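Putative oxidoreductase molybdopterin-binding subunit (Sulfolobus tokodaii, PDB 4ZOH) is probably the molybdenum-carrying subunit of a xanthine dehydrogenase or aldehyde oxidase-like enzyme, and binds a pterin cytosine dinucleotide cofactor. Local coordinates at residues Asp106-Leu109 and Lys113-Glu116; Ser184-His189 and Gly212-Ser217; Leu191-Val196 and Ile475-Gly480. One frame throughout, in Å; residues are numbered along the deposited sequence.

Contact 1. Residues Asp106-Leu109 and Lys113-Glu116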
ATOM      1  N   ASP A 106     -36.863  17.182  23.365  1.00 42.56           N
ATOM      2  CA  ASP A 106     -37.562  18.024  22.433  1.00 44.52           C
ATOM      3  C   ASP A 106     -36.504  18.615  21.459  1.00 41.51           C
ATOM      4  O   ASP A 106     -35.362  18.942  21.848  1.00 36.30           O
ATOM      5  CB  ASP A 106     -38.388  19.128  23.172  1.00 43.35           C
ATOM      6  CG  ASP A 106     -39.440  19.829  22.243  1.00 51.00           C
ATOM      7  OD1 ASP A 106     -39.884  19.243  21.215  1.00 43.13           O
ATOM      8  OD2 ASP A 106     -39.808  20.981  22.544  1.00 49.28           O
ATOM      9  N   TYR A 107     -36.952  18.806  20.222  1.00 35.13           N
ATOM     10  CA  TYR A 107     -36.099  19.241  19.125  1.00 36.06           C
ATOM     11  C   TYR A 107     -36.754  20.278  18.227  1.00 34.41           C
ATOM     12  O   TYR A 107     -37.988  20.389  18.186  1.00 29.70           O
ATOM     13  CB  TYR A 107     -35.754  18.023  18.311  1.00 28.51           C
ATOM     14  CG  TYR A 107     -36.924  17.276  17.783  1.00 28.99           C
ATOM     15  CD1 TYR A 107     -37.387  17.541  16.487  1.00 28.39           C
ATOM     16  CD2 TYR A 107     -37.529  16.255  18.513  1.00 26.80           C
ATOM     17  CE1 TYR A 107     -38.443  16.860  15.947  1.00 26.56           C
ATOM     18  CE2 TYR A 107     -38.599  15.576  17.974  1.00 31.66           C
ATOM     19  CZ  TYR A 107     -39.043  15.901  16.680  1.00 29.58           C
ATOM     20  OH  TYR A 107     -40.068  15.247  16.072  1.00 30.93           O
ATOM     21  N   VAL A 108     -35.922  21.052  17.541  1.00 30.98           N
ATOM     22  CA  VAL A 108     -36.423  22.044  16.611  1.00 32.29           C
ATOM     23  C   VAL A 108     -35.770  21.887  15.190  1.00 32.78           C
ATOM     24  O   VAL A 108     -34.549  21.786  15.098  1.00 37.03           O
ATOM     25  CB  VAL A 108     -36.284  23.450  17.236  1.00 26.29           C
ATOM     26  CG1 VAL A 108     -34.863  23.872  17.436  1.00 24.35           C
ATOM     27  CG2 VAL A 108     -37.087  24.477  16.452  1.00 26.46           C
ATOM     28  N   LEU A 109     -36.613  21.843  14.148  1.00 30.58           N
ATOM     29  CA  LEU A 109     -36.273  21.676  12.705  1.00 33.47           C
ATOM     30  C   LEU A 109     -36.267  22.984  11.897  1.00 34.33           C
ATOM     31  O   LEU A 109     -35.437  23.209  10.982  1.00 37.73           O
ATOM     32  CB  LEU A 109     -37.248  20.654  12.067  1.00 28.18           C
ATOM     33  CG  LEU A 109     -37.222  19.285  12.751  1.00 25.91           C
ATOM     34  CD1 LEU A 109     -38.152  18.308  12.044  1.00 27.41           C
ATOM     35  CD2 LEU A 109     -35.804  18.699  12.838  1.00 26.46           C
ATOM     36  N   LYS A 113     -38.517  29.037  13.985  1.00 35.12           N
ATOM     37  CA  LYS A 113     -38.840  28.585  15.342  1.00 35.58           C
ATOM     38  C   LYS A 113     -37.614  28.635  16.235  1.00 36.92           C
ATOM     39  O   LYS A 113     -37.677  29.185  17.320  1.00 36.27           O
ATOM     40  CB  LYS A 113     -39.352  27.156  15.345  1.00 37.52           C
ATOM     41  CG  LYS A 113     -40.845  26.964  15.264  1.00 47.12           C
ATOM     42  CD  LYS A 113     -41.371  27.257  13.872  1.00 54.88           C
ATOM     43  CE  LYS A 113     -42.896  27.111  13.758  1.00 63.26           C
ATOM     44  NZ  LYS A 113     -43.348  25.708  13.443  1.00 66.93           N
ATOM     45  N   ALA A 114     -36.472  28.132  15.746  1.00 35.85           N
ATOM     46  CA  ALA A 114     -35.318  27.848  16.598  1.00 28.88           C
ATOM     47  C   ALA A 114     -34.757  29.117  17.183  1.00 31.12           C
ATOM     48  O   ALA A 114     -34.241  29.134  18.345  1.00 31.43           O
ATOM     49  CB  ALA A 114     -34.209  27.106  15.816  1.00 26.91           C
ATOM     50  N   LEU A 115     -34.772  30.164  16.376  1.00 28.62           N
ATOM     51  CA  LEU A 115     -34.217  31.448  16.810  1.00 32.38           C
ATOM     52  C   LEU A 115     -35.026  32.106  17.985  1.00 32.09           C
ATOM     53  O   LEU A 115     -34.525  33.028  18.596  1.00 32.91           O
ATOM     54  CB  LEU A 115     -34.013  32.446  15.651  1.00 30.76           C
ATOM     55  CG  LEU A 115     -35.150  33.090  14.848  1.00 36.11           C
ATOM     56  CD1 LEU A 115     -35.681  34.384  15.498  1.00 35.93           C
ATOM     57  CD2 LEU A 115     -34.660  33.436  13.450  1.00 32.56           C
ATOM     58  N   GLU A 116     -36.219  31.606  18.292  1.00 33.33           N
ATOM     59  CA  GLU A 116     -36.938  32.065  19.481  1.00 40.60           C
ATOM     60  C   GLU A 116     -36.360  31.452  20.778  1.00 49.40           C
ATOM     61  O   GLU A 116     -36.840  31.739  21.861  1.00 55.79           O
ATOM     62  CB  GLU A 116     -38.412  31.688  19.397  1.00 38.40           C
ATOM     63  CG  GLU A 116     -39.285  32.427  18.372  1.00 41.81           C
ATOM     64  CD  GLU A 116     -40.620  31.717  18.229  1.00 52.35           C
ATOM     65  OE1 GLU A 116     -40.864  30.709  18.934  1.00 60.97           O
ATOM     66  OE2 GLU A 116     -41.438  32.135  17.396  1.00 67.31           O
TER

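Contact 2. Residues Ser184-His189 and Gly212-Ser217. With MCN (pterin cytosine dinucleotide), chain D.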
ATOM      1  N   SER A 184     -10.422  10.849   1.708  1.00 16.92           N
ATOM      2  CA  SER A 184     -11.096  11.459   0.586  1.00 17.73           C
ATOM      3  C   SER A 184     -11.404  12.868   1.046  1.00 17.60           C
ATOM      4  O   SER A 184     -12.447  13.141   1.623  1.00 18.26           O
ATOM      5  CB  SER A 184     -12.359  10.661   0.168  1.00 17.10           C
ATOM      6  OG  SER A 184     -12.958  11.259  -0.981  1.00 16.40           O
ATOM      7  N   THR A 185     -10.432  13.731   0.903  1.00 18.06           N
ATOM      8  CA  THR A 185     -10.556  15.064   1.462  1.00 19.08           C
ATOM      9  C   THR A 185     -10.247  16.099   0.366  1.00 18.58           C
ATOM     10  O   THR A 185      -9.679  15.705  -0.672  1.00 20.04           O
ATOM     11  CB  THR A 185      -9.576  15.252   2.656  1.00 17.73           C
ATOM     12  OG1 THR A 185      -9.813  16.509   3.268  1.00 19.45           O
ATOM     13  CG2 THR A 185      -8.123  15.172   2.228  1.00 16.10           C
ATOM     14  N   GLN A 186     -10.530  17.387   0.623  1.00 17.74           N
ATOM     15  CA  GLN A 186     -10.199  18.475  -0.355  1.00 16.19           C
ATOM     16  C   GLN A 186      -8.795  19.068  -0.204  1.00 18.44           C
ATOM     17  O   GLN A 186      -8.342  19.863  -1.033  1.00 15.15           O
ATOM     18  CB  GLN A 186     -11.271  19.573  -0.392  1.00 16.02           C
ATOM     19  CG  GLN A 186     -12.601  19.022  -0.848  1.00 16.17           C
ATOM     20  CD  GLN A 186     -13.683  20.074  -1.003  1.00 16.41           C
ATOM     21  OE1 GLN A 186     -14.854  19.804  -0.699  1.00 18.51           O
ATOM     22  NE2 GLN A 186     -13.309  21.254  -1.420  1.00 15.32           N
ATOM     23  N   SER A 187      -8.073  18.652   0.839  1.00 17.33           N
ATOM     24  CA  SER A 187      -6.736  19.169   1.046  1.00 19.21           C
ATOM     25  C   SER A 187      -6.026  18.304   2.059  1.00 20.94           C
ATOM     26  O   SER A 187      -6.446  18.289   3.210  1.00 22.09           O
ATOM     27  CB  SER A 187      -6.776  20.606   1.631  1.00 18.46           C
ATOM     28  OG  SER A 187      -5.458  21.104   1.863  1.00 15.98           O
ATOM     29  N   ALA A 188      -4.915  17.698   1.673  1.00 20.91           N
ATOM     30  CA  ALA A 188      -4.122  16.908   2.651  1.00 21.16           C
ATOM     31  C   ALA A 188      -3.542  17.834   3.795  1.00 20.15           C
ATOM     32  O   ALA A 188      -3.570  17.471   4.935  1.00 19.03           O
ATOM     33  CB  ALA A 188      -3.019  16.134   1.964  1.00 16.89           C
ATOM     34  N   HIS A 189      -3.097  19.036   3.457  1.00 20.37           N
ATOM     35  CA  HIS A 189      -2.354  19.878   4.370  1.00 20.51           C
ATOM     36  C   HIS A 189      -3.276  20.475   5.413  1.00 24.41           C
ATOM     37  O   HIS A 189      -2.889  20.525   6.591  1.00 26.59           O
ATOM     38  CB  HIS A 189      -1.591  20.941   3.577  1.00 19.25           C
ATOM     39  CG  HIS A 189      -0.886  20.380   2.376  1.00 19.55           C
ATOM     40  ND1 HIS A 189       0.341  19.747   2.464  1.00 23.16           N
ATOM     41  CD2 HIS A 189      -1.231  20.355   1.059  1.00 19.27           C
ATOM     42  CE1 HIS A 189       0.722  19.359   1.249  1.00 23.47           C
ATOM     43  NE2 HIS A 189      -0.207  19.719   0.379  1.00 18.43           N
ATOM     44  N   GLY A 212     -13.050  11.146  -5.644  1.00 16.50           N
ATOM     45  CA  GLY A 212     -14.185  11.143  -6.568  1.00 14.07           C
ATOM     46  C   GLY A 212     -15.111  12.353  -6.416  1.00 14.35           C
ATOM     47  O   GLY A 212     -16.339  12.151  -6.266  1.00 13.96           O
ATOM     48  N   GLY A 213     -14.563  13.583  -6.456  1.00 13.97           N
ATOM     49  CA  GLY A 213     -15.388  14.824  -6.269  1.00 14.59           C
ATOM     50  C   GLY A 213     -15.702  15.105  -4.769  1.00 19.20           C
ATOM     51  O   GLY A 213     -15.457  14.226  -3.885  1.00 17.94           O
ATOM     52  N   ALA A 214     -16.306  16.269  -4.495  1.00 16.70           N
ATOM     53  CA  ALA A 214     -16.517  16.732  -3.139  1.00 16.40           C
ATOM     54  C   ALA A 214     -17.588  17.812  -3.149  1.00 16.68           C
ATOM     55  O   ALA A 214     -18.619  17.694  -2.423  1.00 15.26           O
ATOM     56  CB  ALA A 214     -15.219  17.291  -2.595  1.00 15.91           C
ATOM     57  N   PHE A 215     -17.340  18.853  -3.982  1.00 17.85           N
ATOM     58  CA  PHE A 215     -18.293  19.983  -4.203  1.00 20.17           C
ATOM     59  C   PHE A 215     -18.534  20.702  -2.866  1.00 21.00           C
ATOM     60  O   PHE A 215     -19.630  21.172  -2.608  1.00 20.47           O
ATOM     61  CB  PHE A 215     -19.601  19.502  -4.838  1.00 17.84           C
ATOM     62  CG  PHE A 215     -19.369  18.674  -6.077  1.00 20.29           C
ATOM     63  CD1 PHE A 215     -19.003  19.283  -7.282  1.00 19.59           C
ATOM     64  CD2 PHE A 215     -19.462  17.260  -6.034  1.00 19.02           C
ATOM     65  CE1 PHE A 215     -18.783  18.508  -8.433  1.00 24.47           C
ATOM     66  CE2 PHE A 215     -19.215  16.491  -7.182  1.00 20.11           C
ATOM     67  CZ  PHE A 215     -18.865  17.102  -8.391  1.00 18.45           C
ATOM     68  N   GLY A 216     -17.478  20.703  -2.023  1.00 22.03           N
ATOM     69  CA  GLY A 216     -17.440  21.479  -0.817  1.00 22.78           C
ATOM     70  C   GLY A 216     -17.641  20.551   0.369  1.00 21.50           C
ATOM     71  O   GLY A 216     -17.204  20.855   1.404  1.00 23.52           O
ATOM     72  N   SER A 217     -18.233  19.383   0.162  1.00 23.07           N
ATOM     73  CA  SER A 217     -18.515  18.438   1.213  1.00 20.30           C
ATOM     74  C   SER A 217     -17.315  17.832   1.973  1.00 21.90           C
ATOM     75  O   SER A 217     -17.570  17.173   2.984  1.00 19.97           O
ATOM     76  CB  SER A 217     -19.432  17.339   0.705  1.00 18.65           C
ATOM     77  OG  SER A 217     -18.691  16.385   0.006  1.00 17.02           O
TER
HETATM   78  N1  MCN D 801      -9.812  27.487 -15.368  1.00 26.58           N
HETATM   79  C2  MCN D 801      -9.135  28.118 -16.399  1.00 27.83           C
HETATM   80  N3  MCN D 801      -9.100  29.483 -16.501  1.00 26.87           N
HETATM   81  C4  MCN D 801      -9.776  30.232 -15.544  1.00 26.25           C
HETATM   82  C5  MCN D 801     -10.464  29.611 -14.503  1.00 26.33           C
HETATM   83  C6  MCN D 801     -10.465  28.220 -14.393  1.00 24.07           C
HETATM   84  O2  MCN D 801      -8.520  27.497 -17.272  1.00 27.20           O
HETATM   85  N4  MCN D 801      -9.732  31.542 -15.657  1.00 23.47           N
HETATM   86  C1' MCN D 801      -9.771  26.024 -15.329  1.00 26.05           C
HETATM   87  C2D MCN D 801      -8.601  25.569 -14.453  1.00 27.48           C
HETATM   88  O2' MCN D 801      -7.436  25.326 -15.182  1.00 34.26           O
HETATM   89  C3' MCN D 801      -9.081  24.240 -13.933  1.00 26.77           C
HETATM   90  C4D MCN D 801     -10.457  24.617 -13.571  1.00 27.36           C
HETATM   91  O4D MCN D 801     -10.910  25.505 -14.682  1.00 26.77           O
HETATM   92  O3' MCN D 801      -9.094  23.241 -14.893  1.00 26.35           O
HETATM   93  C5' MCN D 801     -10.052  25.281 -12.269  1.00 28.96           C
HETATM   94  O5' MCN D 801     -11.018  26.015 -11.777  1.00 29.72           O
HETATM   95  PA  MCN D 801     -10.798  27.069 -10.561  1.00 25.88           P
HETATM   96  O1A MCN D 801      -9.454  27.474 -10.202  1.00 26.43           O
HETATM   97  O2A MCN D 801     -11.830  28.070 -10.997  1.00 24.53           O
HETATM   98  O3A MCN D 801     -11.569  26.124  -9.396  1.00 25.71           O
HETATM   99  PB  MCN D 801     -10.770  25.000  -8.556  1.00 22.58           P
HETATM  100  O1B MCN D 801     -10.172  25.686  -7.338  1.00 23.31           O
HETATM  101  O2B MCN D 801      -9.838  24.168  -9.322  1.00 19.76           O
HETATM  102  O3B MCN D 801     -11.959  24.112  -8.183  1.00 20.82           O
HETATM  103  C10 MCN D 801     -12.759  24.292  -6.982  1.00 19.76           C
HETATM  104  C9' MCN D 801     -14.230  24.280  -7.317  1.00 20.12           C
HETATM  105  C8' MCN D 801     -15.070  24.189  -6.156  1.00 22.27           C
HETATM  106  S8' MCN D 801     -14.899  25.356  -4.852  1.00 25.50           S
HETATM  107  C7' MCN D 801     -16.097  23.299  -6.065  1.00 22.72           C
HETATM  108  S7' MCN D 801     -17.243  23.264  -4.698  1.00 24.97           S
HETATM  109  C6' MCN D 801     -16.428  22.389  -7.144  1.00 23.76           C
HETATM  110  C7  MCN D 801     -15.787  22.881  -8.484  1.00 24.09           C
HETATM  111  O9' MCN D 801     -14.435  23.184  -8.203  1.00 22.33           O
HETATM  112  N5' MCN D 801     -16.108  20.994  -6.844  1.00 22.48           N
HETATM  113  C4A MCN D 801     -15.770  20.046  -7.831  1.00 25.33           C
HETATM  114  N8' MCN D 801     -15.839  21.793  -9.509  1.00 23.55           N
HETATM  115  C4B MCN D 801     -15.671  20.480  -9.184  1.00 25.90           C
HETATM  116  N1' MCN D 801     -15.403  19.634 -10.182  1.00 24.57           N
HETATM  117  C2' MCN D 801     -15.172  18.354  -9.900  1.00 23.89           C
HETATM  118  N2' MCN D 801     -14.890  17.549 -10.903  1.00 23.95           N
HETATM  119  N3' MCN D 801     -15.252  17.825  -8.569  1.00 22.66           N
HETATM  120  C4' MCN D 801     -15.579  18.684  -7.495  1.00 26.60           C
HETATM  121  O4' MCN D 801     -15.667  18.225  -6.318  1.00 24.48           O

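Contact 3. Residues Leu191-Val196 and Ile475-Gly480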
ATOM      1  N   LEU A 191      -6.373  19.072   6.298  1.00 20.06           N
ATOM      2  CA  LEU A 191      -6.710  17.929   7.135  1.00 20.69           C
ATOM      3  C   LEU A 191      -5.544  17.621   8.134  1.00 21.12           C
ATOM      4  O   LEU A 191      -5.777  17.342   9.279  1.00 21.09           O
ATOM      5  CB  LEU A 191      -7.144  16.710   6.311  1.00 18.52           C
ATOM      6  CG  LEU A 191      -7.403  15.418   7.082  1.00 18.73           C
ATOM      7  CD1 LEU A 191      -8.633  15.746   7.980  1.00 18.60           C
ATOM      8  CD2 LEU A 191      -7.790  14.314   6.114  1.00 17.15           C
ATOM      9  N   ARG A 192      -4.305  17.691   7.700  1.00 19.71           N
ATOM     10  CA  ARG A 192      -3.262  17.467   8.650  1.00 19.77           C
ATOM     11  C   ARG A 192      -3.314  18.488   9.846  1.00 21.35           C
ATOM     12  O   ARG A 192      -3.214  18.080  11.011  1.00 19.68           O
ATOM     13  CB  ARG A 192      -1.914  17.566   7.989  1.00 17.30           C
ATOM     14  CG  ARG A 192      -0.823  17.155   8.951  1.00 18.47           C
ATOM     15  CD  ARG A 192       0.547  17.348   8.351  1.00 19.94           C
ATOM     16  NE  ARG A 192       1.459  17.530   9.475  1.00 20.34           N
ATOM     17  CZ  ARG A 192       1.694  18.711  10.071  1.00 21.54           C
ATOM     18  NH1 ARG A 192       1.119  19.842   9.610  1.00 16.34           N
ATOM     19  NH2 ARG A 192       2.515  18.760  11.147  1.00 19.95           N
ATOM     20  N   ARG A 193      -3.476  19.780   9.531  1.00 21.17           N
ATOM     21  CA  ARG A 193      -3.608  20.789  10.558  1.00 20.98           C
ATOM     22  C   ARG A 193      -4.779  20.475  11.483  1.00 21.90           C
ATOM     23  O   ARG A 193      -4.647  20.624  12.685  1.00 23.71           O
ATOM     24  CB  ARG A 193      -3.723  22.157   9.973  1.00 19.93           C
ATOM     25  CG  ARG A 193      -2.407  22.723   9.547  1.00 21.65           C
ATOM     26  CD  ARG A 193      -2.562  24.181   9.093  1.00 24.12           C
ATOM     27  NE  ARG A 193      -3.376  24.323   7.851  1.00 23.34           N
ATOM     28  CZ  ARG A 193      -2.908  24.158   6.595  1.00 22.80           C
ATOM     29  NH1 ARG A 193      -1.659  23.772   6.353  1.00 19.34           N
ATOM     30  NH2 ARG A 193      -3.708  24.370   5.560  1.00 25.77           N
ATOM     31  N   ASN A 194      -5.899  20.018  10.944  1.00 20.83           N
ATOM     32  CA  ASN A 194      -7.034  19.666  11.763  1.00 23.49           C
ATOM     33  C   ASN A 194      -6.693  18.486  12.684  1.00 25.34           C
ATOM     34  O   ASN A 194      -7.057  18.479  13.854  1.00 21.22           O
ATOM     35  CB  ASN A 194      -8.269  19.376  10.930  1.00 25.62           C
ATOM     36  CG  ASN A 194      -8.835  20.634  10.274  1.00 31.12           C
ATOM     37  OD1 ASN A 194      -8.611  21.733  10.782  1.00 28.89           O
ATOM     38  ND2 ASN A 194      -9.566  20.481   9.113  1.00 27.58           N
ATOM     39  N   LEU A 195      -6.014  17.485  12.159  1.00 22.96           N
ATOM     40  CA  LEU A 195      -5.675  16.361  13.009  1.00 23.57           C
ATOM     41  C   LEU A 195      -4.584  16.720  14.055  1.00 22.90           C
ATOM     42  O   LEU A 195      -4.692  16.320  15.186  1.00 27.47           O
ATOM     43  CB  LEU A 195      -5.303  15.135  12.184  1.00 20.01           C
ATOM     44  CG  LEU A 195      -6.356  14.578  11.253  1.00 19.68           C
ATOM     45  CD1 LEU A 195      -5.690  13.474  10.363  1.00 18.42           C
ATOM     46  CD2 LEU A 195      -7.602  14.076  12.036  1.00 17.50           C
ATOM     47  N   VAL A 196      -3.589  17.493  13.684  1.00 22.32           N
ATOM     48  CA  VAL A 196      -2.552  17.975  14.623  1.00 23.63           C
ATOM     49  C   VAL A 196      -3.254  18.684  15.818  1.00 26.46           C
ATOM     50  O   VAL A 196      -2.945  18.323  16.971  1.00 22.90           O
ATOM     51  CB  VAL A 196      -1.509  18.914  13.959  1.00 22.93           C
ATOM     52  CG1 VAL A 196      -0.575  19.617  15.016  1.00 21.09           C
ATOM     53  CG2 VAL A 196      -0.689  18.137  12.911  1.00 21.39           C
ATOM     54  N   ILE A 475       5.741  18.201  -0.299  1.00 21.37           N
ATOM     55  CA  ILE A 475       5.760  19.668  -0.400  1.00 22.09           C
ATOM     56  C   ILE A 475       5.686  20.285   1.005  1.00 21.83           C
ATOM     57  O   ILE A 475       5.063  19.694   1.938  1.00 22.33           O
ATOM     58  CB  ILE A 475       4.658  20.208  -1.357  1.00 20.84           C
ATOM     59  CG1 ILE A 475       4.902  21.706  -1.753  1.00 21.89           C
ATOM     60  CG2 ILE A 475       3.253  19.910  -0.866  1.00 18.30           C
ATOM     61  CD1 ILE A 475       3.957  22.258  -2.808  1.00 19.97           C
ATOM     62  N   GLU A 476       6.309  21.449   1.154  1.00 22.77           N
ATOM     63  CA  GLU A 476       6.350  22.143   2.448  1.00 21.51           C
ATOM     64  C   GLU A 476       4.958  22.249   3.090  1.00 22.27           C
ATOM     65  O   GLU A 476       4.810  21.931   4.250  1.00 25.09           O
ATOM     66  CB  GLU A 476       7.012  23.521   2.347  1.00 22.48           C
ATOM     67  CG  GLU A 476       7.135  24.217   3.692  1.00 22.89           C
ATOM     68  CD  GLU A 476       7.821  25.602   3.670  1.00 26.91           C
ATOM     69  OE1 GLU A 476       7.962  26.210   2.581  1.00 23.74           O
ATOM     70  OE2 GLU A 476       8.324  26.026   4.756  1.00 23.88           O
ATOM     71  N   ASP A 477       3.928  22.658   2.346  1.00 20.18           N
ATOM     72  CA  ASP A 477       2.633  22.909   2.928  1.00 21.67           C
ATOM     73  C   ASP A 477       1.658  23.277   1.814  1.00 21.56           C
ATOM     74  O   ASP A 477       1.989  23.213   0.632  1.00 21.06           O
ATOM     75  CB  ASP A 477       2.680  24.050   4.011  1.00 23.24           C
ATOM     76  CG  ASP A 477       1.762  23.772   5.196  1.00 24.08           C
ATOM     77  OD1 ASP A 477       2.174  23.876   6.362  1.00 27.65           O
ATOM     78  OD2 ASP A 477       0.598  23.443   4.987  1.00 26.57           O
ATOM     79  N   GLY A 478       0.446  23.616   2.194  1.00 19.85           N
ATOM     80  CA  GLY A 478      -0.533  24.037   1.205  1.00 21.35           C
ATOM     81  C   GLY A 478      -1.770  24.513   1.896  1.00 23.57           C
ATOM     82  O   GLY A 478      -1.981  24.269   3.108  1.00 20.80           O
ATOM     83  N   ILE A 479      -2.613  25.171   1.105  1.00 22.97           N
ATOM     84  CA  ILE A 479      -3.915  25.507   1.591  1.00 21.38           C
ATOM     85  C   ILE A 479      -4.975  24.513   1.148  1.00 21.81           C
ATOM     86  O   ILE A 479      -5.538  23.810   2.003  1.00 21.91           O
ATOM     87  CB  ILE A 479      -4.272  27.032   1.375  1.00 20.51           C
ATOM     88  CG1 ILE A 479      -3.355  27.884   2.280  1.00 21.40           C
ATOM     89  CG2 ILE A 479      -5.783  27.284   1.613  1.00 17.82           C
ATOM     90  CD1 ILE A 479      -3.719  27.825   3.790  1.00 21.40           C
ATOM     91  N   GLY A 480      -5.313  24.498  -0.153  1.00 21.21           N
ATOM     92  CA  GLY A 480      -6.297  23.517  -0.633  1.00 22.97           C
ATOM     93  C   GLY A 480      -7.081  23.960  -1.871  1.00 25.30           C
ATOM     94  O   GLY A 480      -6.780  24.995  -2.433  1.00 25.78           O
TER
HETATM   95  O   HOH W   1       0.513  23.002   8.240  1.00 21.79           O

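Contact 1. Residues Asp106-Leu109 and Lys113-Glu116
The contact is almost entirely apolar and rests on Val108, whose two methyl groups meet Lys113 and Ala114. Its CG1 lies 3.7 Å from Ala114 CB. Its CG2 lies 3.7 Å from Lys113 CB and also comes close to the backbone nitrogen of Ala114, at 3.8 Å from CG2 to N. One torsion sets both approaches: CG1 sits between the backbone N and the carbonyl carbon (chi1 66°), with CG2 anti to the N. The fork of the valine therefore straddles two consecutive residues of the helix. Lys113 gives only the root of its side chain. The chain bends at chi2 and carries the ammonium group away from Val108. Ala114 is buried, and its methyl group also rests on Val321 of strand 313-321.

The polar bonds lie within or outside the two segments, not between them. Glu116 N bonds to Lys113 O at 3.0 Å, closing a turn within residues 113-116. The backbone N of Val108 bonds to Asn324 OD1, and Ala114 O accepts from Asn128 ND2. These bonds tie both segments to the surrounding chain.

The contact is local packing within a strand-loop-helix connection. The loop that leaves strand 100-104 packs through one valine on the short helix 111-114 that follows it, far from the cofactor.

Contact 2. Residues Ser184-His189 and Gly212-Ser217
Two flat groups mark this contact: the amide of Gln186, which reaches Ala214 and Gly216, and the ring of Phe215, which faces the cofactor. The pterin O4' lies over the centre of one face of the Phe215 ring, 3.5 Å above its plane. Phe215 CE1 comes to 3.3 Å from C4' of the same pterin. A basic side chain from the chain of another protein also packs on Phe215.

The amide of Gln186 meets the loop through its oxygen. Gln186 OE1 lies 3.2 Å from Ala214 CB and accepts a weak, bent bond from Gly216 N (3.1 Å, 122°). OE1 also accepts from Lys218 N, and NE2 donates to Thr481 O. Partners at both ends fix the rotation of this buried amide. Its chain leaves with CG beside the backbone N (chi1 -62°) and then runs extended to the loop.

Ala214 to Ser217 form a type I' turn. Ser217 N and Ser217 OG reach Ala214 O from the same face of its plane, the hydroxyl at 2.8 Å. The backbone donors at the start of the turn hold the cofactor: Ala214 N lies 2.7 Å and Phe215 N 2.9 Å from O4'. An alanine in place of Phe215 would keep both backbone donors but would probably leave a gap over O4' and C4', with the pterin losing the ring that covers this side. The nearest atoms of Gly216 and the molybdenum are about 4 Å apart.

Gln186 follows strand 179-183 and precedes helix 188-199, which Ser187 caps. This helix leads to strand 204-207, parallel to 179-183, in a beta-alpha-beta crossover. The loop that holds residues 212-217 then runs from that strand toward helix 223-235.

Contact 3. Residues Leu191-Val196 and Ile475-Gly480
Charge pairing comes first: Arg193 NH1 and Asp477 OD2 form a salt bridge at 2.7 Å. The hydrogen bond within it is bent and weak. The guanidinium and carboxylate planes are 33° apart. Water 1 joins the same pair, accepting from Arg193 NH1 at 3.0 Å and donating to Asp477 OD1 at 2.7 Å.

The straighter bonds go to the backbone. Arg193 turns end-on and grips Gly478 O with both NH2 (3.0 Å, 157°) and NH1 (3.3 Å). The oxygen lies close to the guanidinium plane. A bend at chi3 (-66°) sets the group across the loop. Gly478 N in turn bonds to the anti lone pair of Asp477 OD2 at 2.8 Å, which holds the carboxylate toward the arginine.

Arg193 stands on the crossover helix 188-199, so these bonds join the two molybdopterin cofactor-binding regions of the chain. The contact borders the subunit interface: Asp477 OD1 accepts from Tyr429 N of the second subunit, and Arg192 forms a salt bridge with Asp430 of that subunit.

Van der Waals contact is slight: Ile479 CD1 approaches Arg193 NH2 to 3.9 Å, and the two side chains cross at about a right angle.

In the fold
From the N terminus, contact 1 closes first: the loop after strand 100-104 packs on helix 111-114, with only three residues between its segments. It stands apart, with its nearest atoms about 20 Å from contact 2. Contacts 2 and 3 cross along the chain: contact 2 opens at 184-189 and contact 3 at 191-196, then contact 2 closes at 212-217 and contact 3 much later at 475-480. Both use helix 188-199. They also touch, through a probable hydrogen bond of 2.7 Å from Ser187 OG to Ile479 O. Together they link the loop 212-217, the crossover helix and the loop before helix 486-512.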